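Local structure of CMP/dCMP-type deaminase domain-containing protein (Aspergillus oryzae RIB40, 7DRY) at residues A62-C65 against C66-Y70; G108-C112 against V113-I117; T50-T53 against M54-A57; H5-Y8 against L9-L13. The protein is a zinc-dependent deaminase of the CDA fold that probably deaminates a pyrimidine intermediate in fungal riboflavin biosynthesis. All blocks are in the same frame, centred on the assembly; numbering follows the deposited sequence. Where two conformers were deposited one is given.

Interaction 1: residues A62-C65 against C66-Y70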
# COMPACT_ATOMS: atom_id res chain seq x y z
N ALA A 62 0.55 -1.47 6.19
CA ALA A 62 1.28 -0.29 5.70
C ALA A 62 0.34 0.77 5.15
O ALA A 62 0.49 1.97 5.45
CB ALA A 62 2.26 -0.72 4.61
N GLU A 63 -0.61 0.36 4.29
CA GLU A 63 -1.51 1.33 3.69
C GLU A 63 -2.39 1.96 4.75
O GLU A 63 -2.70 3.16 4.68
CB GLU A 63 -2.38 0.64 2.63
CG GLU A 63 -1.60 -0.15 1.57
CD GLU A 63 -1.44 -1.63 1.92
OE1 GLU A 63 -0.77 -1.97 2.91
OE2 GLU A 63 -1.99 -2.47 1.19
N GLN A 64 -2.82 1.15 5.72
CA GLN A 64 -3.56 1.63 6.87
C GLN A 64 -2.77 2.70 7.61
O GLN A 64 -3.29 3.79 7.90
CB GLN A 64 -3.85 0.44 7.79
CG GLN A 64 -4.57 0.73 9.09
CD GLN A 64 -4.82 -0.54 9.88
OE1 GLN A 64 -4.28 -1.60 9.58
NE2 GLN A 64 -5.66 -0.43 10.90
N CYS A 65 -1.51 2.42 7.92
CA CYS A 65 -0.69 3.39 8.65
C CYS A 65 -0.45 4.64 7.81
O CYS A 65 -0.43 5.76 8.34
CB CYS A 65 0.63 2.74 9.02
SG CYS A 65 0.41 1.59 10.42
N CYS A 66 -0.24 4.47 6.50
CA CYS A 66 -0.03 5.62 5.63
C CYS A 66 -1.21 6.59 5.70
O CYS A 66 -1.04 7.81 5.85
CB CYS A 66 0.17 5.10 4.21
SG CYS A 66 0.50 6.37 2.96
N LEU A 67 -2.42 6.04 5.61
CA LEU A 67 -3.62 6.88 5.67
C LEU A 67 -3.85 7.42 7.07
O LEU A 67 -4.24 8.59 7.24
CB LEU A 67 -4.83 6.07 5.20
CG LEU A 67 -4.82 5.71 3.71
CD1 LEU A 67 -5.90 4.70 3.37
CD2 LEU A 67 -4.96 6.95 2.85
N SER A 68 -3.61 6.60 8.09
CA SER A 68 -3.84 7.04 9.46
C SER A 68 -2.85 8.12 9.88
O SER A 68 -3.21 9.02 10.65
CB SER A 68 -3.74 5.84 10.40
OG SER A 68 -4.86 4.99 10.23
N ASN A 69 -1.61 8.05 9.40
CA ASN A 69 -0.65 9.11 9.68
C ASN A 69 -1.17 10.44 9.16
O ASN A 69 -1.12 11.47 9.85
CB ASN A 69 0.69 8.79 9.02
CG ASN A 69 1.45 7.70 9.72
OD1 ASN A 69 1.25 7.43 10.90
ND2 ASN A 69 2.37 7.07 8.99
N TYR A 70 -1.68 10.44 7.92
CA TYR A 70 -2.22 11.66 7.34
C TYR A 70 -3.43 12.15 8.14
O TYR A 70 -3.54 13.35 8.43
CB TYR A 70 -2.60 11.42 5.88
CG TYR A 70 -2.87 12.70 5.12
CD1 TYR A 70 -1.85 13.38 4.47
CD2 TYR A 70 -4.15 13.24 5.05
CE1 TYR A 70 -2.09 14.54 3.77
CE2 TYR A 70 -4.40 14.40 4.35
CZ TYR A 70 -3.36 15.05 3.72
OH TYR A 70 -3.61 16.22 3.02
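Four successive i to i+4 backbone bonds join Ala62-Cys65 to Cys66-Tyr70 in the opening turns of helix 62-73. Cys66 N reaches Ala62 O at 2.8 Å, Leu67 N reaches Glu63 O at 3.0 Å, and Ser68 and Asn69 repeat the pattern on Gln64 and Cys65. Their N-H...O angles, 157° to 163°, are those of a regular alpha helix.

Two polar side chains fold back over the same carbonyls. Ser68 OG, held beside its own backbone N and anti to the carbonyl carbon (chi1 -72°), comes to 3.1 Å from Gln64 O, although its proton has another acceptor nearby and that bond is not settled. Asn69 takes the same first torsion, which packs its amide carbon CG 3.0 Å from Cys65 O without a hydrogen bond to it; ND2 bonds instead to Thr50 O.

Aliphatic carbons also pack on the carbonyl oxygens, Leu67 CG 3.5 Å from Glu63 O and Cys66 CB 3.4 Å from Ala62 O.

Gln64 OE1 accepts from His61 N and Arg105 NH2. Glu63, a zinc-binding residue in a structure of this protein but not a ligand here, lies against Cys112. The helix packs on strand 46-52 through Asn69 and Tyr70, on strand 91-97 through Glu63 and Cys66, and on helix 112-117, where Gln64 and Leu67 meet Arg115.

Interaction 2: residues G108-C112 against V113-I117. With ZN (zinc ion), chain B.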
# COMPACT_ATOMS: atom_id res chain seq x y z
N GLY A 108 -10.32 -9.10 12.36
CA GLY A 108 -11.55 -8.43 11.97
C GLY A 108 -11.36 -7.05 11.41
O GLY A 108 -12.35 -6.34 11.19
N ASN A 109 -10.12 -6.64 11.17
CA ASN A 109 -9.86 -5.27 10.73
C ASN A 109 -10.22 -5.10 9.26
O ASN A 109 -10.09 -6.02 8.45
CB ASN A 109 -8.40 -4.91 10.96
CG ASN A 109 -8.03 -4.90 12.43
OD1 ASN A 109 -8.45 -4.01 13.17
ND2 ASN A 109 -7.26 -5.89 12.85
N LEU A 110 -10.69 -3.90 8.93
CA LEU A 110 -11.09 -3.60 7.56
C LEU A 110 -9.89 -3.78 6.64
O LEU A 110 -8.80 -3.28 6.94
CB LEU A 110 -11.57 -2.15 7.47
CG LEU A 110 -12.18 -1.77 6.12
CD1 LEU A 110 -13.48 -2.54 5.88
CD2 LEU A 110 -12.42 -0.27 6.03
N PRO A 111 -10.03 -4.51 5.53
CA PRO A 111 -8.88 -4.70 4.64
C PRO A 111 -8.47 -3.40 3.95
O PRO A 111 -9.18 -2.39 3.94
CB PRO A 111 -9.36 -5.75 3.64
CG PRO A 111 -10.48 -6.46 4.35
CD PRO A 111 -11.16 -5.37 5.15
N CYS A 112 -7.28 -3.44 3.36
CA CYS A 112 -6.65 -2.22 2.88
C CYS A 112 -7.34 -1.70 1.63
O CYS A 112 -7.45 -0.49 1.44
CB CYS A 112 -5.18 -2.52 2.60
SG CYS A 112 -4.19 -2.56 4.10
N VAL A 113 -7.82 -2.60 0.76
CA VAL A 113 -8.51 -2.15 -0.45
C VAL A 113 -9.75 -1.34 -0.09
O VAL A 113 -10.05 -0.32 -0.73
CB VAL A 113 -8.82 -3.34 -1.38
CG1 VAL A 113 -9.81 -2.93 -2.46
CG2 VAL A 113 -7.55 -3.85 -2.01
N GLN A 114 -10.46 -1.76 0.96
CA GLN A 114 -11.64 -1.01 1.38
C GLN A 114 -11.26 0.35 1.95
O GLN A 114 -11.98 1.34 1.72
CB GLN A 114 -12.44 -1.84 2.39
CG GLN A 114 -13.18 -3.05 1.77
CD GLN A 114 -12.33 -4.32 1.68
OE1 GLN A 114 -11.11 -4.26 1.54
NE2 GLN A 114 -12.99 -5.48 1.76
N ARG A 115 -10.15 0.43 2.69
CA ARG A 115 -9.65 1.73 3.15
C ARG A 115 -9.30 2.63 1.97
O ARG A 115 -9.53 3.84 2.02
CB ARG A 115 -8.41 1.56 4.04
CG ARG A 115 -8.65 0.80 5.32
CD ARG A 115 -7.34 0.72 6.14
NE ARG A 115 -7.48 -0.33 7.12
CZ ARG A 115 -8.07 -0.17 8.31
NH1 ARG A 115 -8.19 -1.21 9.12
NH2 ARG A 115 -8.50 1.02 8.69
N ILE A 116 -8.75 2.05 0.90
CA ILE A 116 -8.40 2.82 -0.29
C ILE A 116 -9.66 3.28 -1.02
O ILE A 116 -9.79 4.45 -1.42
CB ILE A 116 -7.48 1.99 -1.20
CG1 ILE A 116 -6.11 1.82 -0.56
CG2 ILE A 116 -7.38 2.61 -2.60
CD1 ILE A 116 -5.32 0.67 -1.16
N ILE A 117 -10.62 2.37 -1.21
CA ILE A 117 -11.84 2.70 -1.95
C ILE A 117 -12.61 3.82 -1.27
O ILE A 117 -13.20 4.69 -1.93
CB ILE A 117 -12.70 1.44 -2.15
CG1 ILE A 117 -12.03 0.50 -3.16
CG2 ILE A 117 -14.13 1.81 -2.59
CD1 ILE A 117 -12.67 -0.87 -3.20
ZN ZN B . -3.70 -4.82 4.08
O HOH W 1 -6.21 -2.81 6.60
O HOH W 2 -1.79 -5.77 2.71
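Cys112 SG binds the zinc ion at 2.3 Å, and the same residue starts the helix through its carbonyl, which accepts Ile116 N at 2.9 Å. Water 2, 2.5 Å from the zinc, with His61 and Cys102 completes the site. The thiolate stands beside its own backbone N, anti to the carbonyl carbon (chi1 -79°), which turns SG out from the helix start to the metal.

Around this lies the N-terminal turn. Pro111 occupies the N-cap position, and its O takes Arg115 N at 3.2 Å in the carbonyl plane. Gln114, bent at its second torsion (chi2 87°), folds back over the proline ring: OE1 approaches Pro111 CB to 3.1 Å and has no polar partner in the model, whereas NE2 makes a weak bond to Gly103 O. Leu110 crosses the same side chain, CD1 to Gln114 CB 3.7 Å.

Farther out, Arg115 runs extended back past Leu110, whose CB lies over one guanidinium face. NH1 makes a weak bond to Leu110 O, bent to 121°, and water 1 bridges more firmly, donating to Leu110 O at 2.7 Å and accepting from Arg115 NE at 2.8 Å in the guanidinium plane.

Helix 112-117 packs on helix 62-73 through Cys112 and Arg115 and on helix 145-152 through Val113 and Gln114, while Ile116 packs on strand 127-132.

Interaction 3: residues T50-T53 against M54-A57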
# COMPACT_ATOMS: atom_id res chain seq x y z
N THR A 50 3.40 8.59 4.11
CA THR A 50 4.11 7.31 4.09
C THR A 50 3.62 6.47 5.26
O THR A 50 3.07 7.00 6.22
CB THR A 50 5.64 7.46 4.21
OG1 THR A 50 5.99 7.85 5.55
CG2 THR A 50 6.19 8.50 3.23
N GLY A 51 3.84 5.16 5.17
CA GLY A 51 3.56 4.29 6.31
C GLY A 51 4.16 2.92 6.11
O GLY A 51 4.59 2.55 5.02
N TYR A 52 4.20 2.16 7.20
CA TYR A 52 4.71 0.79 7.14
C TYR A 52 4.00 -0.08 8.16
O TYR A 52 3.38 0.42 9.11
CB TYR A 52 6.23 0.74 7.32
CG TYR A 52 6.74 1.35 8.60
CD1 TYR A 52 7.08 2.69 8.67
CD2 TYR A 52 6.89 0.57 9.74
CE1 TYR A 52 7.56 3.23 9.86
CE2 TYR A 52 7.36 1.11 10.92
CZ TYR A 52 7.69 2.45 10.97
OH TYR A 52 8.17 2.99 12.15
N THR A 53 4.08 -1.39 7.96
CA THR A 53 3.38 -2.34 8.81
C THR A 53 3.77 -2.13 10.27
O THR A 53 4.95 -2.09 10.61
CB THR A 53 3.77 -3.75 8.39
OG1 THR A 53 3.38 -3.97 7.03
CG2 THR A 53 3.11 -4.80 9.30
N MET A 54 2.77 -2.02 11.15
CA MET A 54 2.97 -1.96 12.59
C MET A 54 3.71 -0.71 13.04
O MET A 54 4.23 -0.66 14.15
CB MET A 54 3.57 -3.24 13.17
CG MET A 54 2.56 -4.38 13.15
SD MET A 54 3.25 -5.96 13.63
CE MET A 54 1.78 -6.98 13.68
N GLU A 55 3.75 0.31 12.18
CA GLU A 55 4.21 1.62 12.60
C GLU A 55 3.32 2.14 13.72
O GLU A 55 3.81 2.68 14.71
CB GLU A 55 4.16 2.56 11.40
CG GLU A 55 4.65 3.98 11.65
CD GLU A 55 4.55 4.83 10.40
OE1 GLU A 55 3.84 4.42 9.46
OE2 GLU A 55 5.19 5.90 10.36
N LEU A 56 2.02 1.99 13.57
CA LEU A 56 1.08 2.36 14.60
C LEU A 56 0.72 1.14 15.44
O LEU A 56 0.70 0.01 14.93
CB LEU A 56 -0.18 2.97 13.97
CG LEU A 56 0.21 4.11 13.02
CD1 LEU A 56 -1.01 4.70 12.34
CD2 LEU A 56 1.00 5.20 13.76
N ALA A 57 0.45 1.38 16.72
CA ALA A 57 0.20 0.30 17.68
C ALA A 57 -0.84 -0.69 17.17
O ALA A 57 -1.80 -0.32 16.49
CB ALA A 57 -0.29 0.90 19.00
O HOH W 3 6.43 6.03 7.71
O HOH W 4 6.54 3.14 15.24
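A type II beta turn, Tyr52 to Glu55, ends strand 46-52, and its two corner residues bring the first and last side chains together. Glu55 N closes the turn on Tyr52 O at 3.1 Å, with the donor standing well above the carbonyl plane. Met54, in the third position, has positive phi, as this turn type requires.

Glu55 lies across the face of the Tyr52 ring. Its CB sits over the ring centre, 3.5 Å from the centroid and only 11° off the normal, a well-formed CH-pi contact; CG continues over the hydroxyl-bearing side, 3.5 Å from CZ. The carboxylate then stacks on the ring, the two planes 18° apart, with CD 3.5 Å from CE1. Two torsions produce this overlap: Tyr52 CG stands between its backbone N and carbonyl carbon (chi1 57°), and Glu55 is fully extended with CG anti to its own N.

The extended chain also carries OE1 back to the strand. Tyr52 N donates to it at 3.2 Å from above the carboxylate plane, and Asn69 ND2 of helix 62-73 is a further donor, so OE1 is gripped from both strand and helix. Water 3 donates to OE2 and hydrogen-bonds Thr50 OG1, tying the second oxygen to the strand as well.

Thr53, at the second position, is held by Phe26 O and Val28 N through OG1. Altogether this is a strand-terminating type II turn whose last side chain folds back to bond the strand's backbone, leading here into the loop before the zinc-site helix.

Interaction 4: residues H5-Y8 against L9-L13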
# COMPACT_ATOMS: atom_id res chain seq x y z
N HIS A 5 8.81 4.18 -11.06
CA HIS A 5 8.05 3.27 -10.21
C HIS A 5 8.96 2.36 -9.42
O HIS A 5 8.71 2.10 -8.23
CB HIS A 5 7.05 2.47 -11.04
CG HIS A 5 6.20 3.32 -11.91
ND1 HIS A 5 5.58 4.46 -11.45
CD2 HIS A 5 5.87 3.21 -13.22
CE1 HIS A 5 4.91 5.02 -12.44
NE2 HIS A 5 5.06 4.28 -13.53
N ALA A 6 10.02 1.85 -10.05
CA ALA A 6 10.96 0.99 -9.34
C ALA A 6 11.61 1.72 -8.18
O ALA A 6 11.77 1.15 -7.09
CB ALA A 6 12.01 0.46 -10.31
N LYS A 7 11.97 2.99 -8.38
CA LYS A 7 12.60 3.74 -7.29
C LYS A 7 11.63 3.95 -6.13
O LYS A 7 12.01 3.79 -4.97
CB LYS A 7 13.14 5.08 -7.80
CG LYS A 7 13.92 5.85 -6.73
CD LYS A 7 14.26 7.26 -7.16
CE LYS A 7 15.09 7.98 -6.09
NZ LYS A 7 15.21 7.19 -4.83
N TYR A 8 10.38 4.30 -6.43
CA TYR A 8 9.39 4.42 -5.36
C TYR A 8 9.23 3.10 -4.62
O TYR A 8 9.10 3.09 -3.38
CB TYR A 8 8.04 4.86 -5.92
CG TYR A 8 7.91 6.36 -6.09
CD1 TYR A 8 7.91 7.21 -4.98
CD2 TYR A 8 7.80 6.94 -7.35
CE1 TYR A 8 7.80 8.57 -5.12
CE2 TYR A 8 7.69 8.31 -7.50
CZ TYR A 8 7.69 9.13 -6.38
OH TYR A 8 7.57 10.49 -6.51
N LEU A 9 9.23 1.98 -5.34
CA LEU A 9 9.06 0.70 -4.64
C LEU A 9 10.27 0.37 -3.77
O LEU A 9 10.10 -0.22 -2.70
CB LEU A 9 8.73 -0.42 -5.62
CG LEU A 9 7.30 -0.33 -6.14
CD1 LEU A 9 7.08 -1.42 -7.16
CD2 LEU A 9 6.25 -0.43 -5.02
N ARG A 10 11.48 0.75 -4.21
CA ARG A 10 12.65 0.57 -3.35
C ARG A 10 12.53 1.41 -2.09
O ARG A 10 12.91 0.97 -1.00
CB ARG A 10 13.92 0.92 -4.11
CG ARG A 10 14.29 -0.08 -5.20
CD ARG A 10 15.71 0.15 -5.71
NE ARG A 10 15.84 1.42 -6.43
CZ ARG A 10 15.65 1.57 -7.73
NH1 ARG A 10 15.31 0.53 -8.48
NH2 ARG A 10 15.80 2.76 -8.29
N GLU A 11 12.00 2.63 -2.22
CA GLU A 11 11.77 3.47 -1.06
C GLU A 11 10.71 2.86 -0.15
O GLU A 11 10.82 2.92 1.08
CB GLU A 11 11.38 4.88 -1.51
CG GLU A 11 12.52 5.64 -2.19
CD GLU A 11 12.09 6.91 -2.90
OE1 GLU A 11 10.88 7.19 -2.96
OE2 GLU A 11 12.98 7.64 -3.39
N CYS A 12 9.69 2.24 -0.75
CA CYS A 12 8.69 1.53 0.04
C CYS A 12 9.33 0.37 0.79
O CYS A 12 8.98 0.09 1.94
CB CYS A 12 7.62 0.99 -0.90
SG CYS A 12 6.42 2.22 -1.46
N LEU A 13 10.28 -0.31 0.15
CA LEU A 13 10.94 -1.43 0.81
C LEU A 13 11.77 -0.95 2.00
O LEU A 13 11.81 -1.60 3.05
CB LEU A 13 11.78 -2.22 -0.18
CG LEU A 13 12.24 -3.61 0.26
CD1 LEU A 13 11.05 -4.49 0.63
CD2 LEU A 13 13.05 -4.23 -0.86
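Lys7 and Glu11, one turn apart on helix 5-16, cross obliquely and join in a salt bridge, Lys7 NZ to Glu11 OE2 at 2.7 Å. The ammonium meets OE2 on the anti side, 29° out of the carboxylate plane. Lys7 reaches there by running extended to CE and then turning its last bond almost eclipsed (chi4 -8°), which swings NZ back toward the carboxylate.

Arg10 crosses Lys7 at about a right angle, in one of two modelled conformers and so less certainly. Bent at its third torsion, it lays one guanidinium face over the backbone, with Lys7 CA 3.5 Å above that plane and Ala6 O on the same face. NH2 touches Lys7 CB at 3.6 Å, while NH1 lies by Ala6 CB.

On the other flank of Glu11, OE1 approaches Tyr8 CD1 at 3.6 Å, the ring and carboxylate planes nearly perpendicular at 87°. Tyr8 OH instead bonds Asp45, and its ring stacks on Tyr96, so the aromatic side faces the sheet.

Glu11 thus sits between a lysine and an aromatic ring. In this conformer Lys7 NZ and Arg10 NH2 are 5.7 Å apart, and the carboxylate's negative charge may offset some of their repulsion at the exposed helix surface.

Along the chain the order is interaction 4, 3, 1, 2. Interactions 3 and 1 are closest, with centres about 7 Å apart: strand 46-52 ends in the turn of 50-57, a loop follows, and helix 62-73 comes back against it through Asn69. Interaction 2 lies about 11 Å from interaction 1, centre to centre, and touches it at Gln64 with Arg115 and at Glu63 with Cys112, so the two helix starts together frame the zinc site of the deaminase fold. Interaction 4 stands apart on helix 5-16: its centre is about 17 Å from interactions 1 and 3 and 22 Å from interaction 2, on the opposite side of the chain's centre from the latter.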